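NegoA.19184.a (Neisseria gonorrhoeae, PDB 5UEB) is of unknown function but belongs to the DUF4265 family and joins a mainly antiparallel beta part to a ferredoxin-like alpha/beta part. Local coordinates at residues T14-Y17 and N23-E26; D91-I96 and N109-N114; E98-I103 and P117-S122. All blocks are in the same frame, centred on the assembly; numbering follows the deposited sequence. Where two conformers were deposited one is given.

Contact 1 (T14-Y17 and N23-E26). With EDO (1,2-ethanediol), chain M.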
loop_
_atom_site.group_PDB
_atom_site.type_symbol
_atom_site.label_atom_id
_atom_site.label_comp_id
_atom_site.label_asym_id
_atom_site.label_seq_id
_atom_site.Cartn_x
_atom_site.Cartn_y
_atom_site.Cartn_z
ATOM N N THR B 14 -13.004 10.050 0.528
ATOM C CA THR B 14 -12.446 9.920 1.876
ATOM C C THR B 14 -11.332 8.875 1.877
ATOM O O THR B 14 -11.523 7.758 1.398
ATOM C CB THR B 14 -13.528 9.527 2.882
ATOM O OG1 THR B 14 -14.513 10.565 2.943
ATOM C CG2 THR B 14 -12.923 9.317 4.280
ATOM N N VAL B 15 -10.161 9.254 2.391
ATOM C CA VAL B 15 -9.047 8.334 2.595
ATOM C C VAL B 15 -8.993 8.002 4.079
ATOM O O VAL B 15 -8.781 8.894 4.909
ATOM C CB VAL B 15 -7.714 8.957 2.148
ATOM C CG1 VAL B 15 -6.570 7.945 2.309
ATOM C CG2 VAL B 15 -7.796 9.429 0.719
ATOM N N VAL B 16 -9.190 6.730 4.419
ATOM C CA VAL B 16 -9.010 6.255 5.788
ATOM C C VAL B 16 -7.560 5.818 5.941
ATOM O O VAL B 16 -7.021 5.110 5.078
ATOM C CB VAL B 16 -9.973 5.098 6.103
ATOM C CG1 VAL B 16 -9.783 4.615 7.538
ATOM C CG2 VAL B 16 -11.414 5.528 5.894
ATOM N N TYR B 17 -6.907 6.282 7.005
ATOM C CA TYR B 17 -5.488 5.999 7.194
ATOM C C TYR B 17 -5.195 5.970 8.687
ATOM O O TYR B 17 -6.016 6.380 9.510
ATOM C CB TYR B 17 -4.607 7.041 6.468
ATOM C CG TYR B 17 -4.738 8.440 7.029
ATOM C CD1 TYR B 17 -5.820 9.251 6.699
ATOM C CD2 TYR B 17 -3.783 8.950 7.899
ATOM C CE1 TYR B 17 -5.962 10.517 7.240
ATOM C CE2 TYR B 17 -3.908 10.232 8.442
ATOM C CZ TYR B 17 -5.001 11.010 8.101
ATOM O OH TYR B 17 -5.136 12.266 8.651
ATOM N N ASN B 23 -3.371 6.002 15.150
ATOM C CA ASN B 23 -4.798 6.129 15.406
ATOM C C ASN B 23 -5.520 6.336 14.083
ATOM O O ASN B 23 -5.019 7.029 13.186
ATOM C CB ASN B 23 -5.081 7.304 16.346
ATOM C CG ASN B 23 -4.488 7.089 17.727
ATOM O OD1 ASN B 23 -4.526 5.978 18.262
ATOM N ND2 ASN B 23 -3.932 8.144 18.306
ATOM N N ILE B 24 -6.691 5.713 13.952
ATOM C CA ILE B 24 -7.435 5.810 12.708
ATOM C C ILE B 24 -7.840 7.259 12.471
ATOM O O ILE B 24 -8.151 8.006 13.410
ATOM C CB ILE B 24 -8.637 4.850 12.752
ATOM C CG1 ILE B 24 -9.184 4.617 11.347
ATOM C CG2 ILE B 24 -9.702 5.352 13.713
ATOM C CD1 ILE B 24 -8.420 3.542 10.609
ATOM N N ALA B 25 -7.796 7.674 11.207
ATOM C CA ALA B 25 -8.086 9.047 10.818
ATOM C C ALA B 25 -8.658 9.035 9.409
ATOM O O ALA B 25 -8.573 8.035 8.693
ATOM C CB ALA B 25 -6.829 9.924 10.881
ATOM N N GLU B 26 -9.256 10.159 9.014
ATOM C CA GLU B 26 -9.854 10.291 7.693
ATOM C C GLU B 26 -9.468 11.639 7.109
ATOM O O GLU B 26 -9.471 12.648 7.820
ATOM C CB GLU B 26 -11.386 10.198 7.781
ATOM C CG GLU B 26 -11.874 8.839 8.240
ATOM C CD GLU B 26 -13.382 8.736 8.299
ATOM O OE1 GLU B 26 -14.066 9.634 7.763
ATOM O OE2 GLU B 26 -13.881 7.755 8.889
HETATM C C1 EDO M . -16.524 11.561 0.699
HETATM O O1 EDO M . -16.337 10.230 1.200
HETATM C C2 EDO M . -17.978 11.715 0.271
HETATM O O2 EDO M . -18.240 10.822 -0.818
HETATM O O HOH W 1 -15.662 11.382 5.283
HETATM O O HOH W 2 -7.135 14.068 8.289
#
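Tyr17 O is gripped by two groups of the facing strand: Ala25 N donates to it at 2.8 Å, and the Ile24 CA-H adds a weaker C-H...O contact. The return bond, Tyr17 N to Ala25 O at 2.9 Å, is the straighter of the two and completes an antiparallel hydrogen-bonded pair. Next to it Val16 and Glu26 form a non-hydrogen-bonded pair, where Glu26 CA approaches Val15 O to 3.3 Å.

On the face shared by Tyr17 and Ala25, the tyrosine ring lies across the neighbouring strand because its CG sits between the backbone N and the carbonyl carbon (chi1 65°). Ala25 CB then stands over one ring face, displaced toward the rim, 3.5 Å from Tyr17 CZ in a CH-pi contact. A water in the ring plane joins Tyr17 OH, at 2.7 Å, to Glu26 O, to which it donates. Phe47, Ala48 and Pro49 of a loop also pack on this side chain.

On the face of Val16 and Glu26 aliphatic carbons meet: Val16 CG1 touches Ile24 CD1 at 3.5 Å, and Thr14 CG2 lies against the Glu26 chain. The carboxylate is held through OE2 by His7 of the second subunit, part of an N-terminal polyhistidine run and presumably tag-derived.

Two reciprocal backbone bonds thus fix the register of this hairpin at a partly exposed surface of the sheet, which Thr14 continues by bonding Leu66 and Phe68.

Contact 2 (D91-I96 and N109-N114)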
loop_
_atom_site.group_PDB
_atom_site.type_symbol
_atom_site.label_atom_id
_atom_site.label_comp_id
_atom_site.label_asym_id
_atom_site.label_seq_id
_atom_site.Cartn_x
_atom_site.Cartn_y
_atom_site.Cartn_z
ATOM N N ASP B 91 14.034 31.754 2.947
ATOM C CA ASP B 91 14.867 31.036 1.984
ATOM C C ASP B 91 14.317 29.648 1.674
ATOM O O ASP B 91 14.505 29.141 0.558
ATOM C CB ASP B 91 16.340 31.011 2.411
ATOM C CG ASP B 91 16.587 30.242 3.699
ATOM O OD1 ASP B 91 15.634 29.975 4.454
ATOM O OD2 ASP B 91 17.767 29.921 3.963
ATOM N N LEU B 92 13.624 29.030 2.628
ATOM C CA LEU B 92 12.965 27.763 2.339
ATOM C C LEU B 92 11.796 27.951 1.377
ATOM O O LEU B 92 11.626 27.165 0.437
ATOM C CB LEU B 92 12.500 27.110 3.639
ATOM C CG LEU B 92 11.620 25.873 3.455
ATOM C CD1 LEU B 92 12.381 24.788 2.726
ATOM C CD2 LEU B 92 11.110 25.370 4.798
ATOM N N LEU B 93 10.964 28.971 1.604
ATOM C CA LEU B 93 9.859 29.224 0.686
ATOM C C LEU B 93 10.371 29.524 -0.716
ATOM O O LEU B 93 9.786 29.074 -1.709
ATOM C CB LEU B 93 8.999 30.378 1.199
ATOM C CG LEU B 93 8.289 30.115 2.531
ATOM C CD1 LEU B 93 7.534 31.352 2.995
ATOM C CD2 LEU B 93 7.350 28.918 2.428
ATOM N N ALA B 94 11.476 30.267 -0.815
ATOM C CA ALA B 94 12.046 30.575 -2.118
ATOM C C ALA B 94 12.555 29.316 -2.811
ATOM O O ALA B 94 12.372 29.151 -4.024
ATOM C CB ALA B 94 13.166 31.599 -1.959
ATOM N N ALA B 95 13.196 28.418 -2.056
ATOM C CA ALA B 95 13.689 27.176 -2.639
ATOM C C ALA B 95 12.542 26.296 -3.114
ATOM O O ALA B 95 12.618 25.697 -4.195
ATOM C CB ALA B 95 14.548 26.425 -1.626
ATOM N N ILE B 96 11.477 26.194 -2.316
ATOM C CA ILE B 96 10.300 25.440 -2.745
ATOM C C ILE B 96 9.801 25.960 -4.089
ATOM O O ILE B 96 9.535 25.185 -5.016
ATOM C CB ILE B 96 9.205 25.487 -1.666
ATOM C CG1 ILE B 96 9.651 24.667 -0.452
ATOM C CG2 ILE B 96 7.871 25.002 -2.241
ATOM C CD1 ILE B 96 8.757 24.831 0.774
ATOM N N ASN B 109 1.161 26.991 10.637
ATOM C CA ASN B 109 2.426 26.331 10.943
ATOM C C ASN B 109 2.619 25.003 10.222
ATOM O O ASN B 109 3.558 24.267 10.551
ATOM C CB ASN B 109 2.577 26.131 12.453
ATOM C CG ASN B 109 2.433 27.421 13.226
ATOM O OD1 ASN B 109 1.427 27.643 13.893
ATOM N ND2 ASN B 109 3.438 28.284 13.133
ATOM N N TYR B 110 1.777 24.673 9.249
ATOM C CA TYR B 110 1.842 23.376 8.589
ATOM C C TYR B 110 1.606 23.554 7.102
ATOM O O TYR B 110 0.678 24.264 6.691
ATOM C CB TYR B 110 0.776 22.421 9.144
ATOM C CG TYR B 110 0.876 20.992 8.641
ATOM C CD1 TYR B 110 0.286 20.597 7.439
ATOM C CD2 TYR B 110 1.548 20.030 9.382
ATOM C CE1 TYR B 110 0.371 19.292 6.994
ATOM C CE2 TYR B 110 1.643 18.721 8.943
ATOM C CZ TYR B 110 1.046 18.354 7.754
ATOM O OH TYR B 110 1.148 17.049 7.332
ATOM N N LEU B 111 2.436 22.895 6.304
ATOM C CA LEU B 111 2.295 22.878 4.860
ATOM C C LEU B 111 2.464 21.456 4.367
ATOM O O LEU B 111 3.273 20.694 4.900
ATOM C CB LEU B 111 3.424 23.690 4.178
ATOM C CG LEU B 111 3.391 25.212 4.193
ATOM C CD1 LEU B 111 4.649 25.763 3.542
ATOM C CD2 LEU B 111 2.143 25.703 3.471
ATOM N N SER B 112 1.710 21.103 3.339
ATOM C CA SER B 112 2.039 19.951 2.520
ATOM C C SER B 112 2.418 20.470 1.140
ATOM O O SER B 112 1.709 21.313 0.577
ATOM C CB SER B 112 0.867 18.974 2.469
ATOM O OG SER B 112 1.290 17.680 2.118
ATOM N N VAL B 113 3.541 19.982 0.616
ATOM C CA VAL B 113 4.173 20.515 -0.585
ATOM C C VAL B 113 4.221 19.431 -1.646
ATOM O O VAL B 113 4.656 18.307 -1.372
ATOM C CB VAL B 113 5.591 21.023 -0.277
ATOM C CG1 VAL B 113 6.229 21.613 -1.531
ATOM C CG2 VAL B 113 5.546 22.035 0.869
ATOM N N ASN B 114 3.796 19.780 -2.858
ATOM C CA ASN B 114 3.914 18.910 -4.018
ATOM C C ASN B 114 5.154 19.290 -4.811
ATOM O O ASN B 114 5.320 20.458 -5.181
ATOM C CB ASN B 114 2.710 19.061 -4.949
ATOM C CG ASN B 114 2.788 18.120 -6.120
ATOM O OD1 ASN B 114 2.492 16.934 -5.986
ATOM N ND2 ASN B 114 3.218 18.636 -7.278
#
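Helix 91-96 runs above strand 110-114 so that successive contacts advance together along both: the end of Leu93 reaches Leu111, and Ile96 faces Val113, whose CA atoms are 8.2 Å apart. The positions are three apart on the helix and two apart on the strand, the spacings that return a side chain to the same side of each element. The helix is held by its own backbone bonds, among them Ile96 N to Leu92 O at 2.9 Å. Between the two segments, side chains make the contact.

Ile96 and Val113 carry most of it. Both point at the opposite segment, and their branches meet at a slant. Ile96 CG2, anti to its own backbone N, touches Val113 CG1 at 3.8 Å. The longer arm of Ile96 is extended (chi2 170°) and brings CD1 to 4.3 Å from Val113 CG2, so each of the two valine methyls has a different isoleucine carbon beside it. Toward the outer margin the packing thins: Leu93, exposed at its helix, reaches Leu111 CD1 with CD2 at 4.3 Å.

Ile103 from the adjoining strand touches Ile96, Leu111 and Val113, while Leu92 and Ala95, turned to another side of the helix, pack on helix 122-133. On the opposite face of the sheet, Tyr110 OH bonds Leu46 O, and Ser112, in one of its two conformers, bonds Pro45 O.

Both helices thus lie on one face of a four-stranded antiparallel sheet. With elements following as strand, helix, strand, strand, helix, strand, and strands ordered 102-105, 110-115, 78-84, 137-143, this is the ferredoxin-like alpha/beta sandwich, whose hydrophobic layer between helix and sheet is represented here.

Contact 3 (E98-I103 and P117-S122). With EDO (1,2-ethanediol), chain J.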
loop_
_atom_site.group_PDB
_atom_site.type_symbol
_atom_site.label_atom_id
_atom_site.label_comp_id
_atom_site.label_asym_id
_atom_site.label_seq_id
_atom_site.Cartn_x
_atom_site.Cartn_y
_atom_site.Cartn_z
ATOM N N GLU B 98 11.508 27.778 -6.333
ATOM C CA GLU B 98 12.492 27.563 -7.390
ATOM C C GLU B 98 12.466 26.125 -7.893
ATOM O O GLU B 98 12.788 25.870 -9.063
ATOM C CB GLU B 98 13.895 27.953 -6.912
ATOM N N HIS B 99 12.072 25.181 -7.034
ATOM C CA HIS B 99 11.934 23.775 -7.384
ATOM C C HIS B 99 10.541 23.427 -7.905
ATOM O O HIS B 99 10.167 22.248 -7.910
ATOM C CB HIS B 99 12.281 22.896 -6.178
ATOM C CG HIS B 99 13.745 22.860 -5.856
ATOM N ND1 HIS B 99 14.472 21.689 -5.845
ATOM C CD2 HIS B 99 14.617 23.847 -5.535
ATOM C CE1 HIS B 99 15.730 21.956 -5.535
ATOM N NE2 HIS B 99 15.845 23.258 -5.341
ATOM N N SER B 100 9.760 24.424 -8.330
ATOM C CA SER B 100 8.429 24.203 -8.901
ATOM C C SER B 100 7.477 23.529 -7.914
ATOM O O SER B 100 6.557 22.809 -8.316
ATOM C CB SER B 100 8.476 23.443 -10.229
ATOM O OG SER B 100 9.228 24.161 -11.197
ATOM N N GLY B 101 7.686 23.756 -6.622
ATOM C CA GLY B 101 6.804 23.183 -5.624
ATOM C C GLY B 101 5.536 24.000 -5.466
ATOM O O GLY B 101 5.530 25.221 -5.628
ATOM N N LYS B 102 4.438 23.303 -5.176
ATOM C CA LYS B 102 3.156 23.932 -4.888
ATOM C C LYS B 102 2.794 23.606 -3.449
ATOM O O LYS B 102 3.031 22.486 -2.991
ATOM C CB LYS B 102 2.060 23.398 -5.817
ATOM C CG LYS B 102 2.241 23.787 -7.282
ATOM C CD LYS B 102 1.087 23.271 -8.124
ATOM C CE LYS B 102 1.400 23.328 -9.611
ATOM N NZ LYS B 102 0.320 22.684 -10.414
ATOM N N ILE B 103 2.240 24.580 -2.736
ATOM C CA ILE B 103 2.021 24.407 -1.305
ATOM C C ILE B 103 0.528 24.426 -0.993
ATOM O O ILE B 103 -0.276 25.065 -1.683
ATOM C CB ILE B 103 2.795 25.438 -0.454
ATOM C CG1 ILE B 103 2.208 26.835 -0.614
ATOM C CG2 ILE B 103 4.279 25.440 -0.836
ATOM C CD1 ILE B 103 2.876 27.873 0.266
ATOM N N PRO B 117 8.194 15.420 -10.601
ATOM C CA PRO B 117 9.315 14.477 -10.724
ATOM C C PRO B 117 10.662 15.187 -10.786
ATOM O O PRO B 117 10.828 16.185 -11.491
ATOM C CB PRO B 117 9.010 13.746 -12.039
ATOM C CG PRO B 117 7.514 13.803 -12.154
ATOM C CD PRO B 117 7.104 15.120 -11.552
ATOM N N LYS B 118 11.624 14.663 -10.027
ATOM C CA LYS B 118 13.027 15.060 -9.967
ATOM C C LYS B 118 13.262 16.371 -9.211
ATOM O O LYS B 118 14.416 16.751 -9.026
ATOM C CB LYS B 118 13.731 15.109 -11.339
ATOM C CG LYS B 118 13.473 13.899 -12.211
ATOM C CD LYS B 118 14.249 13.967 -13.516
ATOM C CE LYS B 118 13.992 12.727 -14.351
ATOM N NZ LYS B 118 14.920 12.618 -15.508
ATOM N N LYS B 119 12.218 17.070 -8.765
ATOM C CA LYS B 119 12.415 18.370 -8.133
ATOM C C LYS B 119 12.704 18.266 -6.641
ATOM O O LYS B 119 13.333 19.169 -6.079
ATOM C CB LYS B 119 11.205 19.272 -8.369
ATOM C CG LYS B 119 10.993 19.642 -9.821
ATOM C CD LYS B 119 12.158 20.450 -10.354
ATOM C CE LYS B 119 11.944 20.782 -11.812
ATOM N NZ LYS B 119 12.946 21.760 -12.280
ATOM N N TYR B 120 12.246 17.205 -5.979
ATOM C CA TYR B 120 12.613 16.958 -4.586
ATOM C C TYR B 120 13.958 16.245 -4.605
ATOM O O TYR B 120 14.037 15.046 -4.887
ATOM C CB TYR B 120 11.541 16.115 -3.904
ATOM C CG TYR B 120 11.852 15.806 -2.457
ATOM C CD1 TYR B 120 11.856 16.818 -1.496
ATOM C CD2 TYR B 120 12.143 14.509 -2.050
ATOM C CE1 TYR B 120 12.162 16.548 -0.168
ATOM C CE2 TYR B 120 12.432 14.227 -0.722
ATOM C CZ TYR B 120 12.433 15.251 0.211
ATOM O OH TYR B 120 12.714 14.960 1.531
ATOM N N ASN B 121 15.033 16.987 -4.319
ATOM C CA ASN B 121 16.380 16.458 -4.477
ATOM C C ASN B 121 17.241 16.772 -3.261
ATOM O O ASN B 121 16.749 17.320 -2.268
ATOM C CB ASN B 121 17.012 16.964 -5.782
ATOM C CG ASN B 121 17.119 18.485 -5.844
ATOM O OD1 ASN B 121 17.026 19.171 -4.831
ATOM N ND2 ASN B 121 17.336 19.013 -7.047
ATOM N N SER B 122 18.531 16.436 -3.335
ATOM C CA SER B 122 19.405 16.616 -2.183
ATOM C C SER B 122 19.562 18.087 -1.816
ATOM O O SER B 122 19.734 18.414 -0.639
ATOM C CB SER B 122 20.761 15.953 -2.441
ATOM O OG SER B 122 21.440 16.540 -3.542
HETATM C C1 EDO J . 17.919 25.160 -3.219
HETATM O O1 EDO J . 18.277 24.396 -4.374
HETATM C C2 EDO J . 17.698 26.610 -3.630
HETATM O O2 EDO J . 16.726 26.666 -4.682
HETATM O O HOH W 3 11.917 24.138 -11.150
#
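A Schellman motif ends helix 90-98, with Ser100 as its C-prime residue, and the His99 side chain beside it reaches across to Lys119 in the loop that leads into helix 122-133. His99 ND1 donates to Lys119 O at 2.8 Å and 169°; the acceptor lies almost in the imidazole plane, and the donor in the carbonyl plane. At the same ring edge His99 CE1 comes within 3.2 Å of Asn121 OD1, the amide standing nearly perpendicular to the ring (86°). That oxygen is engaged by Leu124 N, since Asn121 is the N-cap of the second helix.

Lys119 packs back along the other segment. Its chain, bent at chi2 (-63°), passes alongside His99 O, with CB 3.2 Å from that oxygen. Lys119 NZ then donates to a water at 2.8 Å, which itself donates to Glu98 O and bonds Ser100 OG.

On the far side of the ring, which also packs on Phe115 and Leu124, NE2 bonds a 1,2-ethanediol, probably from the crystallisation liquor. The arrangement is consistent with a proton on ND1, and in-plane bonds at both nitrogens define the ring's orientation in this crystal, where a helix end meets a helix start.

Contacts 2 and 3 belong to the same alpha/beta unit, their centres 10 Å apart, whereas contact 1 lies on the opposite side of the chain's centre, in the other sheet. Contact 2 is the buried member and relies on aliphatic branches alone. The two surface contacts use polar bonds, but differently: contact 1 pairs backbones within a hairpin, and contact 3 sends a histidine to a loop carbonyl and adds a water network. Where 2 and 3 touch, Ile96 O accepts a bond from Gly101 N, Asn114 N probably bonds Lys102 O, and Ile96 packs on Ile103. Helix 90-98 thus packs into the core along its side, and the turn that ends it makes the surface contact.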